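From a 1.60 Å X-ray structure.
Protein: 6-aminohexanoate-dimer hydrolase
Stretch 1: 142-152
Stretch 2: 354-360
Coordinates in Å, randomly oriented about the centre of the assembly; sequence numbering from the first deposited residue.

Stretch 1 142-152: AKVFTGAIIQS
Stretch 2, residues 354-360: SYHNQWW

A helix can dock on a β-hairpin without a single direct hydrogen bond between them, and 6-aminohexanoate-dimer hydrolase offers a compact example. The first stretch is helical through S152 and continues beyond it, with phi/psi near -62/-40 and i to i+4 bonds such as G147 N to K143 O (3.0 Å). The partner is a hairpin whose type I' turn runs from H356 to W359; N357 (53/43) and Q358 (82/5) occupy its left-handed corners, and H356 N to W359 O (2.9 Å) and W359 N to H356 O (3.0 Å) close it. The register is set by V144 and Q358, whose CA atoms lie 5.4 Å apart.

Q358 (chi1 and chi2 both m) points toward the helix. Its OE1 lies 3.4 Å from K143 CB, and its CG packs 4.0 Å from G147 CA; an ideal CB on G147 would come within 3.1 Å of both Q358 CG and N357 O, so glycine permits the close approach. V144, chi1 m, sets CG1 3.4 Å from Q358 O and 3.5 Å from the centroid of the W359 five-membered ring, a CH-pi contact over the face. W359 (m, chi2 90°) also joins the helix through water: NE1 donates to it (2.9 Å), and it donates to V144 O (2.9 Å). The contact buries 329 Å² in total.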

# COMPACT_ATOMS: atom_id res chain seq x y z
N ALA A 142 -1.79 1.55 0.05
CA ALA A 142 -2.56 2.60 -0.59
C ALA A 142 -1.96 3.16 -1.82
O ALA A 142 -2.72 3.64 -2.73
CB ALA A 142 -2.77 3.76 0.41
N LYS A 143 -0.64 3.15 -1.93
CA LYS A 143 -0.03 3.93 -3.03
C LYS A 143 -0.45 3.49 -4.43
O LYS A 143 -0.54 4.30 -5.37
CB LYS A 143 1.49 3.87 -2.90
CG LYS A 143 2.01 4.58 -1.67
CD LYS A 143 3.52 4.61 -1.59
CE LYS A 143 4.04 5.59 -0.52
NZ LYS A 143 3.80 5.19 0.91
N VAL A 144 -0.70 2.20 -4.58
CA VAL A 144 -1.03 1.62 -5.88
C VAL A 144 -2.39 2.12 -6.41
O VAL A 144 -2.60 2.15 -7.59
CB VAL A 144 -0.92 0.09 -5.91
CG1 VAL A 144 0.54 -0.32 -5.62
CG2 VAL A 144 -1.93 -0.61 -4.98
N PHE A 145 -3.26 2.55 -5.52
CA PHE A 145 -4.57 3.13 -5.89
C PHE A 145 -4.39 4.49 -6.49
O PHE A 145 -5.02 4.77 -7.51
CB PHE A 145 -5.50 3.11 -4.69
CG PHE A 145 -5.90 1.71 -4.30
CD1 PHE A 145 -6.96 1.10 -4.90
CD2 PHE A 145 -5.18 1.02 -3.37
CE1 PHE A 145 -7.29 -0.20 -4.61
CE2 PHE A 145 -5.49 -0.26 -3.04
CZ PHE A 145 -6.55 -0.88 -3.66
N THR A 146 -3.58 5.34 -5.85
CA THR A 146 -3.20 6.61 -6.45
C THR A 146 -2.52 6.41 -7.79
O THR A 146 -2.86 7.08 -8.78
CB THR A 146 -2.35 7.46 -5.49
OG1 THR A 146 -3.20 7.89 -4.41
CG2 THR A 146 -1.73 8.69 -6.16
N GLY A 147 -1.58 5.50 -7.86
CA GLY A 147 -0.88 5.20 -9.12
C GLY A 147 -1.83 4.77 -10.24
O GLY A 147 -1.73 5.23 -11.38
N ALA A 148 -2.76 3.90 -9.92
CA ALA A 148 -3.73 3.39 -10.89
C ALA A 148 -4.58 4.50 -11.47
O ALA A 148 -4.83 4.50 -12.68
CB ALA A 148 -4.61 2.33 -10.25
N ILE A 149 -5.04 5.41 -10.61
CA ILE A 149 -5.90 6.53 -11.03
C ILE A 149 -5.09 7.52 -11.85
O ILE A 149 -5.60 8.04 -12.87
CB ILE A 149 -6.65 7.23 -9.85
CG1 ILE A 149 -7.58 6.18 -9.18
CG2 ILE A 149 -7.43 8.47 -10.32
CD1 ILE A 149 -8.08 6.55 -7.80
N ILE A 150 -3.84 7.79 -11.44
CA ILE A 150 -2.98 8.63 -12.27
C ILE A 150 -2.82 8.08 -13.70
O ILE A 150 -2.97 8.82 -14.72
CB ILE A 150 -1.59 8.83 -11.65
CG1 ILE A 150 -1.70 9.80 -10.45
CG2 ILE A 150 -0.60 9.38 -12.70
CD1 ILE A 150 -2.03 11.27 -10.73
N GLN A 151 -2.59 6.79 -13.79
CA GLN A 151 -2.43 6.12 -15.10
C GLN A 151 -3.72 6.24 -15.93
O GLN A 151 -3.66 6.52 -17.14
CB GLN A 151 -2.04 4.66 -14.96
CG GLN A 151 -1.48 4.03 -16.23
CD GLN A 151 -0.19 4.70 -16.66
OE1 GLN A 151 0.71 4.94 -15.83
NE2 GLN A 151 -0.10 5.06 -17.92
N SER A 152 -4.86 6.05 -15.26
CA SER A 152 -6.18 6.18 -15.93
C SER A 152 -6.35 7.60 -16.46
O SER A 152 -6.74 7.78 -17.60
CB SER A 152 -7.34 5.84 -14.99
OG SER A 152 -7.15 4.54 -14.46
N SER A 354 13.59 -3.35 -8.58
CA SER A 354 13.20 -2.14 -9.29
C SER A 354 11.90 -1.63 -8.73
O SER A 354 11.25 -2.29 -7.93
CB SER A 354 13.06 -2.38 -10.78
OG SER A 354 14.25 -2.83 -11.37
N TYR A 355 11.51 -0.44 -9.19
CA TYR A 355 10.27 0.19 -8.73
C TYR A 355 9.70 1.02 -9.88
O TYR A 355 10.43 1.81 -10.49
CB TYR A 355 10.56 1.10 -7.58
CG TYR A 355 9.36 1.71 -6.87
CD1 TYR A 355 8.71 2.83 -7.37
CD2 TYR A 355 8.87 1.15 -5.67
CE1 TYR A 355 7.66 3.42 -6.67
CE2 TYR A 355 7.80 1.72 -4.99
CZ TYR A 355 7.17 2.83 -5.50
OH TYR A 355 6.17 3.43 -4.79
N HIS A 356 8.41 0.84 -10.15
CA HIS A 356 7.76 1.53 -11.27
C HIS A 356 6.30 1.77 -10.92
O HIS A 356 5.59 0.84 -10.54
CB HIS A 356 7.88 0.68 -12.54
CG HIS A 356 7.54 1.43 -13.82
ND1 HIS A 356 7.64 2.78 -13.94
CD2 HIS A 356 7.15 0.96 -15.05
CE1 HIS A 356 7.28 3.15 -15.18
NE2 HIS A 356 7.01 2.04 -15.88
N ASN A 357 5.86 3.03 -11.02
CA ASN A 357 4.45 3.38 -10.89
C ASN A 357 3.77 2.88 -9.62
O ASN A 357 2.64 2.39 -9.62
CB ASN A 357 3.71 2.89 -12.17
CG ASN A 357 4.22 3.59 -13.42
OD1 ASN A 357 4.66 4.74 -13.35
ND2 ASN A 357 4.17 2.89 -14.57
N GLN A 358 4.49 3.03 -8.52
CA GLN A 358 4.05 2.73 -7.16
C GLN A 358 4.16 1.26 -6.78
O GLN A 358 3.76 0.89 -5.67
CB GLN A 358 2.69 3.34 -6.80
CG GLN A 358 2.55 4.85 -7.14
CD GLN A 358 3.37 5.74 -6.21
OE1 GLN A 358 2.94 6.07 -5.10
NE2 GLN A 358 4.54 6.20 -6.70
N TRP A 359 4.73 0.44 -7.68
CA TRP A 359 4.94 -1.01 -7.43
C TRP A 359 6.43 -1.42 -7.35
O TRP A 359 7.29 -0.92 -8.09
CB TRP A 359 4.31 -1.84 -8.55
CG TRP A 359 2.82 -1.77 -8.57
CD1 TRP A 359 2.02 -0.86 -9.26
CD2 TRP A 359 1.91 -2.70 -7.96
NE1 TRP A 359 0.72 -1.13 -9.07
CE2 TRP A 359 0.59 -2.24 -8.28
CE3 TRP A 359 2.06 -3.82 -7.13
CZ2 TRP A 359 -0.55 -2.86 -7.81
CZ3 TRP A 359 0.91 -4.45 -6.68
CH2 TRP A 359 -0.38 -3.98 -7.02
N TRP A 360 6.73 -2.33 -6.43
CA TRP A 360 8.03 -2.98 -6.32
C TRP A 360 8.09 -4.17 -7.25
O TRP A 360 7.10 -4.93 -7.40
CB TRP A 360 8.32 -3.48 -4.91
CG TRP A 360 8.24 -2.41 -3.83
CD1 TRP A 360 7.12 -1.95 -3.19
CD2 TRP A 360 9.36 -1.62 -3.28
NE1 TRP A 360 7.44 -0.97 -2.29
CE2 TRP A 360 8.78 -0.73 -2.29
CE3 TRP A 360 10.74 -1.58 -3.51
CZ2 TRP A 360 9.54 0.16 -1.58
CZ3 TRP A 360 11.51 -0.71 -2.74
CH2 TRP A 360 10.93 0.15 -1.81
O HOH W 1 -1.37 0.73 -9.81